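Local coordinates for acetyl xylan esterase (Paenibacillus sp. R4, PDB 6AGQ) that removes acetyl groups from acetylated xylan as a cold-active esterase of the AXE1 family, with an alpha/beta-hydrolase fold, here in a six-copy assembly, at the interface of chains A and B and the interface of chains A and C. Residues are numbered along the deposited sequence; one frame, centred on the assembly and turned at random. Chains: chain A/B/C, acetyl xylan esterase.

Four patches fall into two pairs at two distant places on chain A. Contacts 1 and 2, whose C-alpha centres lie about 5 Å apart, share A:Glu311, B:Pro51 and B:Asn103 and belong to one two-fold interface, so each recurs with the chains exchanged. Contacts 3 and 4, about 4 Å apart, share A:Arg234, C:Asp300 and C:Tyr301 in an interface that is not an exact two-fold. The C-alpha centres of the pairs lie about 46 to 49 Å apart. The C-terminal helix serves both interfaces, from A:Glu310 in contact 2 to C:Phe308 in contact 4. Two such surfaces would suit a hexamer, as deposited, built from dimers.

Contact 1: the interface of chains A and B. Residues chain A 311, 315; chain B 50-51, 103.
A:Glu311 crosses B:Tyr50 at about a right angle, bringing its carboxylate obliquely over the CE1 corner of the phenol ring. From CB the chain runs outward with CG anti to the backbone N (chi1 -173°) and stays extended, which carries the acid away from helix 309-320 towards chain B. CG only grazes the ring. A:Glu311 CD comes 3.5 Å from B:Tyr50 CE1, with the carboxylate and ring planes turned 64° apart. At the tip the two oxygens part company: A:Glu311 OE2 stands 3.3 Å from B:Tyr50 CE1 and makes a weak hydrogen bond with the phenol OH, whereas OE1 takes NH2 of A:Arg315 at 3.3 Å, a salt bridge within chain A that arrives from above the carboxylate plane. A:Arg315, one turn further on, sets its CG 3.7 Å from B:Pro51 CG, and its guanidinium lies with one face over the proline CD, 3.9 Å above the plane. The prolyl CD also covers the rim of the B:Tyr50 ring, touching both flat groups. At the start of the helix, water 1 links A:Glu311 N to B:Asn103 OD1, 2.9 Å from the latter. In the deposited assembly the patch seats the C-terminal helix of chain A against the B:Tyr50–B:Pro51 loop of its two-fold partner, and probably adds to dimer cohesion.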
# COMPACT_ATOMS: atom_id res chain seq x y z
N GLU A 311 13.16 26.86 -16.20
CA GLU A 311 13.51 28.25 -16.10
C GLU A 311 14.86 28.51 -15.43
O GLU A 311 15.58 29.40 -15.83
CB GLU A 311 12.45 29.01 -15.30
CG GLU A 311 12.64 30.53 -15.27
CD GLU A 311 11.47 31.29 -14.62
OE1 GLU A 311 11.77 32.28 -13.89
OE2 GLU A 311 10.28 30.90 -14.85
N ARG A 315 18.04 30.44 -17.39
CA ARG A 315 18.81 31.61 -16.85
C ARG A 315 20.31 31.35 -16.72
O ARG A 315 21.13 32.20 -17.02
CB ARG A 315 18.31 32.02 -15.46
CG ARG A 315 16.91 32.60 -15.41
CD ARG A 315 16.56 33.20 -14.06
NE ARG A 315 15.16 33.65 -14.08
CZ ARG A 315 14.72 34.83 -14.54
NH1 ARG A 315 15.54 35.78 -15.03
NH2 ARG A 315 13.40 35.07 -14.52
N TYR B 50 13.39 37.84 -18.48
CA TYR B 50 13.03 36.42 -18.58
C TYR B 50 14.02 35.82 -19.60
O TYR B 50 14.45 36.51 -20.56
CB TYR B 50 11.56 36.21 -19.01
CG TYR B 50 11.05 34.80 -18.79
CD1 TYR B 50 10.54 34.40 -17.56
CD2 TYR B 50 11.11 33.84 -19.80
CE1 TYR B 50 10.10 33.08 -17.35
CE2 TYR B 50 10.64 32.53 -19.61
CZ TYR B 50 10.13 32.14 -18.39
OH TYR B 50 9.66 30.80 -18.19
N PRO B 51 14.42 34.57 -19.40
CA PRO B 51 15.56 34.12 -20.25
C PRO B 51 15.25 33.84 -21.75
O PRO B 51 16.17 33.89 -22.58
CB PRO B 51 16.04 32.85 -19.54
CG PRO B 51 14.98 32.46 -18.58
CD PRO B 51 14.21 33.70 -18.23
N ASN B 103 7.25 29.63 -19.81
CA ASN B 103 7.92 28.67 -20.77
C ASN B 103 7.01 27.54 -21.25
O ASN B 103 7.23 27.01 -22.32
CB ASN B 103 9.25 28.11 -20.23
CG ASN B 103 9.06 27.29 -18.94
OD1 ASN B 103 8.89 27.84 -17.83
ND2 ASN B 103 9.06 25.97 -19.09
O HOH W 1 10.06 26.34 -15.61

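Contact 2: the interface of chains A and B. Residues chain A 107, 110, 310-311, 314; chain B 51-52, 103, 106.
A:Met314 and B:Leu52 cross at a slant, the thioether of one against a methyl branch of the other, with A:Met314 SD 3.7 Å from B:Leu52 CD2. The methionine chain leaves helix 309-320 with CG beside the backbone N (chi1 -67°) and runs extended beyond CG, which spreads SD and CE along chain B. At the root of the side chain, A:Met314 CB packs 3.7 Å from B:Pro51 CG. The terminal methyl A:Met314 CE reaches the 3-10 helix 102-105, 4.0 Å from B:Asn103 CB, again at a slanting angle. The asparagine ND2 points towards A:Glu310, facing its CB. Further along, B:Leu106 presents both branches to helix 106-110 of chain A, which includes the matching residue of the other copy. B:Leu106 CD2 lies 3.7 Å from the A:Ser110 hydroxyl OG, and B:Leu106 CD1 packs 3.9 Å from A:Gln107 CA. The hydroxyl remains tied within its own chain, A:Ser110 OG donating to the A:Gln107 carbonyl O at 3.0 Å from a position tilted out of the carbonyl plane. Apolar side chains and the stems of polar ones share the meeting surface, with hydrogen bonds inside chain A that may hold its polar groups in place. One such link ties the two helices of chain A together: A:Gln107 NE2 donates in its amide plane to the anti lone pair of A:Glu310 OE2, 2.6 Å away.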
# COMPACT_ATOMS: atom_id res chain seq x y z
N GLN A 107 12.55 24.55 -26.67
CA GLN A 107 13.03 25.53 -25.73
C GLN A 107 14.46 25.96 -26.01
O GLN A 107 14.74 27.15 -26.06
CB GLN A 107 12.99 25.02 -24.30
CG GLN A 107 12.40 23.63 -24.08
CD GLN A 107 12.62 23.14 -22.68
OE1 GLN A 107 12.85 23.94 -21.77
NE2 GLN A 107 12.58 21.83 -22.50
N SER A 110 14.64 27.75 -29.48
CA SER A 110 14.10 29.10 -29.43
C SER A 110 15.05 30.08 -28.76
O SER A 110 14.96 31.27 -29.02
CB SER A 110 12.72 29.10 -28.74
OG SER A 110 12.92 29.12 -27.34
N GLU A 310 13.22 24.24 -15.21
CA GLU A 310 13.49 24.52 -16.60
C GLU A 310 13.94 25.96 -16.78
O GLU A 310 14.97 26.22 -17.41
CB GLU A 310 12.27 24.18 -17.46
CG GLU A 310 12.64 23.66 -18.83
CD GLU A 310 13.10 22.20 -18.83
OE1 GLU A 310 13.51 21.67 -17.77
OE2 GLU A 310 13.03 21.56 -19.90
N GLU A 311 13.16 26.86 -16.20
CA GLU A 311 13.51 28.25 -16.10
C GLU A 311 14.86 28.51 -15.43
O GLU A 311 15.58 29.40 -15.83
CB GLU A 311 12.45 29.01 -15.30
CG GLU A 311 12.64 30.53 -15.27
CD GLU A 311 11.47 31.29 -14.62
OE1 GLU A 311 11.77 32.28 -13.89
OE2 GLU A 311 10.28 30.90 -14.85
N MET A 314 17.53 27.65 -18.03
CA MET A 314 17.50 28.71 -19.03
C MET A 314 18.27 29.92 -18.59
O MET A 314 19.13 30.33 -19.33
CB MET A 314 16.08 29.05 -19.45
CG MET A 314 15.41 27.93 -20.21
SD MET A 314 13.68 28.34 -20.50
CE MET A 314 12.93 26.77 -20.96
N PRO B 51 14.42 34.57 -19.40
CA PRO B 51 15.56 34.12 -20.25
C PRO B 51 15.25 33.84 -21.75
O PRO B 51 16.17 33.89 -22.58
CB PRO B 51 16.04 32.85 -19.54
CG PRO B 51 14.98 32.46 -18.58
CD PRO B 51 14.21 33.70 -18.23
N LEU B 52 13.98 33.54 -22.09
CA LEU B 52 13.52 33.37 -23.50
C LEU B 52 13.22 34.73 -24.12
O LEU B 52 12.15 35.30 -23.86
CB LEU B 52 12.27 32.51 -23.59
CG LEU B 52 12.31 31.15 -22.92
CD1 LEU B 52 10.94 30.49 -22.93
CD2 LEU B 52 13.32 30.25 -23.62
N ASN B 103 7.25 29.63 -19.81
CA ASN B 103 7.92 28.67 -20.77
C ASN B 103 7.01 27.54 -21.25
O ASN B 103 7.23 27.01 -22.32
CB ASN B 103 9.25 28.11 -20.23
CG ASN B 103 9.06 27.29 -18.94
OD1 ASN B 103 8.89 27.84 -17.83
ND2 ASN B 103 9.06 25.97 -19.09
N LEU B 106 5.62 28.43 -24.71
CA LEU B 106 6.62 28.71 -25.71
C LEU B 106 6.31 28.07 -27.06
O LEU B 106 6.44 28.73 -28.10
CB LEU B 106 7.96 28.25 -25.17
CG LEU B 106 9.27 28.52 -25.85
CD1 LEU B 106 9.67 27.24 -26.54
CD2 LEU B 106 9.33 29.76 -26.77
O HOH W 2 10.06 26.34 -15.61

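Contact 3: the interface of chains A and C. Residues chain A 230, 234; chain C 300-301, 304.
The guanidinium of A:Arg234 lies with one face against the ring of C:Tyr301, CE1 standing 3.6 Å from its plane and towards its rim. The edges of the guanidinium are taken by C:Asp300 O and the C:Glu304 carboxylate, both in plane. Seen from the phenol, A:Arg234 NH1 sits over the face, 3.8 Å from the ring centroid, a cation-pi contact, while C:Glu304 CG lies at the ring edge. The arginine grips C:Glu304 end-on: A:Arg234 NH1 to C:Glu304 OE2 and NH2 to OE1 are both 2.8 Å, and both oxygens are met on their syn sides, with the two planes 30° apart. A:Arg234 NH1 also donates to the C:Asp300 carbonyl O at 2.7 Å; three hydrogen bonds and the ring face together hold the guanidinium's orientation. A:Arg234 CG passes C:Asp300 CB at 3.5 Å, and a bend at chi3 of A:Arg234 (59°) then turns the chain towards the glutamate. The salt bridge probably steadies the segment from C:Tyr301 to C:Glu304, which contains the presumed catalytic histidine of the family's triad. A:Lys230 contributes its aliphatic chain, sliding past C:Asp300 in the opposite direction, with A:Lys230 CG 3.9 Å from C:Asp300 OD1.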
# COMPACT_ATOMS: atom_id res chain seq x y z
N LYS A 230 21.67 -4.62 -5.01
CA LYS A 230 21.31 -5.40 -3.85
C LYS A 230 20.80 -6.78 -4.33
O LYS A 230 21.20 -7.83 -3.81
CB LYS A 230 20.27 -4.62 -2.98
CG LYS A 230 19.76 -5.35 -1.75
CD LYS A 230 18.34 -4.93 -1.33
CE LYS A 230 17.33 -5.61 -2.23
NZ LYS A 230 15.91 -5.23 -1.99
N ARG A 234 21.87 -10.77 -3.57
CA ARG A 234 20.89 -11.77 -3.22
C ARG A 234 20.98 -13.02 -4.07
O ARG A 234 20.75 -14.12 -3.55
CB ARG A 234 19.47 -11.23 -3.29
CG ARG A 234 19.09 -10.27 -2.19
CD ARG A 234 17.72 -9.67 -2.43
NE ARG A 234 16.63 -10.66 -2.54
CZ ARG A 234 15.91 -11.12 -1.51
NH1 ARG A 234 16.15 -10.69 -0.29
NH2 ARG A 234 14.91 -11.98 -1.70
N ASP C 300 21.29 -8.91 2.72
CA ASP C 300 20.22 -8.43 1.79
C ASP C 300 18.89 -9.18 1.86
O ASP C 300 18.12 -9.21 0.90
CB ASP C 300 20.75 -8.52 0.35
CG ASP C 300 22.24 -8.22 0.26
OD1 ASP C 300 22.58 -7.04 0.33
OD2 ASP C 300 23.05 -9.18 0.16
N TYR C 301 18.66 -9.80 3.00
CA TYR C 301 17.61 -10.76 3.20
C TYR C 301 16.91 -10.34 4.49
O TYR C 301 17.57 -9.82 5.43
CB TYR C 301 18.21 -12.19 3.34
CG TYR C 301 18.49 -12.83 2.01
CD1 TYR C 301 17.47 -13.50 1.34
CD2 TYR C 301 19.73 -12.70 1.39
CE1 TYR C 301 17.67 -14.04 0.09
CE2 TYR C 301 19.94 -13.26 0.13
CZ TYR C 301 18.89 -13.91 -0.51
OH TYR C 301 19.05 -14.45 -1.73
N GLU C 304 12.37 -14.51 5.30
CA GLU C 304 12.10 -15.23 4.07
C GLU C 304 12.96 -16.54 4.08
O GLU C 304 13.94 -16.65 4.85
CB GLU C 304 12.44 -14.33 2.85
CG GLU C 304 13.87 -13.72 2.84
CD GLU C 304 14.10 -12.67 1.73
OE1 GLU C 304 13.70 -12.97 0.58
OE2 GLU C 304 14.71 -11.57 1.98

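Contact 4: the interface of chains A and C. Residues chain A 234, 238; chain C 300-301, 308.
The phenol OH of C:Tyr301 donates to the backbone carbonyl O of A:Arg234, 2.5 Å away, tilted 28° from the carbonyl plane. This carbonyl belongs to the last turn of helix 226-236, and the residue four places on is A:Pro238, which has no N-H to give it; the partner tyrosine hydroxyl takes that place, much as a cap would. The same ring is covered on both faces: one face carries the A:Arg234 guanidinium, planes 27° apart. On the other, C:Phe308 brings its edge atom CZ over the centre of the C:Tyr301 ring, 3.5 Å above the plane, so that the two aromatic groups of chain C meet edge to face. C:Phe308 CG sits between the backbone N and the carbonyl carbon (chi1 41°), which directs the phenyl towards the tyrosine. The phenyl in turn offers its own face to chain A: A:Pro238 CB stands above the middle of it, 3.9 Å from the C:Phe308 ring centroid, a CH-pi contact. A:Pro238 CG lies over the same face, 3.8 Å from C:Phe308 CD1. C:Phe308 thus backs C:Tyr301 with its edge and receives A:Pro238 on its face. In the fold, the chain A side is the end of helix 226-236 and the loop after it, while chain C brings the loop following strand 293-298 and the start of its C-terminal helix 307-320.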
# COMPACT_ATOMS: atom_id res chain seq x y z
N ARG A 234 21.87 -10.77 -3.57
CA ARG A 234 20.89 -11.77 -3.22
C ARG A 234 20.98 -13.02 -4.07
O ARG A 234 20.75 -14.12 -3.55
CB ARG A 234 19.47 -11.23 -3.29
CG ARG A 234 19.09 -10.27 -2.19
CD ARG A 234 17.72 -9.67 -2.43
NE ARG A 234 16.63 -10.66 -2.54
CZ ARG A 234 15.91 -11.12 -1.51
NH1 ARG A 234 16.15 -10.69 -0.29
NH2 ARG A 234 14.91 -11.98 -1.70
N PRO A 238 25.35 -14.04 -1.50
CA PRO A 238 24.62 -13.63 -0.29
C PRO A 238 25.48 -13.30 0.96
O PRO A 238 24.99 -12.59 1.86
CB PRO A 238 23.74 -14.83 0.02
CG PRO A 238 23.77 -15.67 -1.20
CD PRO A 238 25.13 -15.47 -1.76
N ASP C 300 21.29 -8.91 2.72
CA ASP C 300 20.22 -8.43 1.79
C ASP C 300 18.89 -9.18 1.86
O ASP C 300 18.12 -9.21 0.90
CB ASP C 300 20.75 -8.52 0.35
CG ASP C 300 22.24 -8.22 0.26
OD1 ASP C 300 22.58 -7.04 0.33
OD2 ASP C 300 23.05 -9.18 0.16
N TYR C 301 18.66 -9.80 3.00
CA TYR C 301 17.61 -10.76 3.20
C TYR C 301 16.91 -10.34 4.49
O TYR C 301 17.57 -9.82 5.43
CB TYR C 301 18.21 -12.19 3.34
CG TYR C 301 18.49 -12.83 2.01
CD1 TYR C 301 17.47 -13.50 1.34
CD2 TYR C 301 19.73 -12.70 1.39
CE1 TYR C 301 17.67 -14.04 0.09
CE2 TYR C 301 19.94 -13.26 0.13
CZ TYR C 301 18.89 -13.91 -0.51
OH TYR C 301 19.05 -14.45 -1.73
N PHE C 308 20.43 -20.94 0.16
CA PHE C 308 21.90 -21.07 0.39
C PHE C 308 22.26 -21.55 1.80
O PHE C 308 23.31 -22.15 2.00
CB PHE C 308 22.64 -19.75 0.13
CG PHE C 308 21.90 -18.56 0.65
CD1 PHE C 308 20.91 -17.95 -0.13
CD2 PHE C 308 22.12 -18.07 1.95
CE1 PHE C 308 20.17 -16.89 0.36
CE2 PHE C 308 21.38 -17.01 2.44
CZ PHE C 308 20.40 -16.42 1.65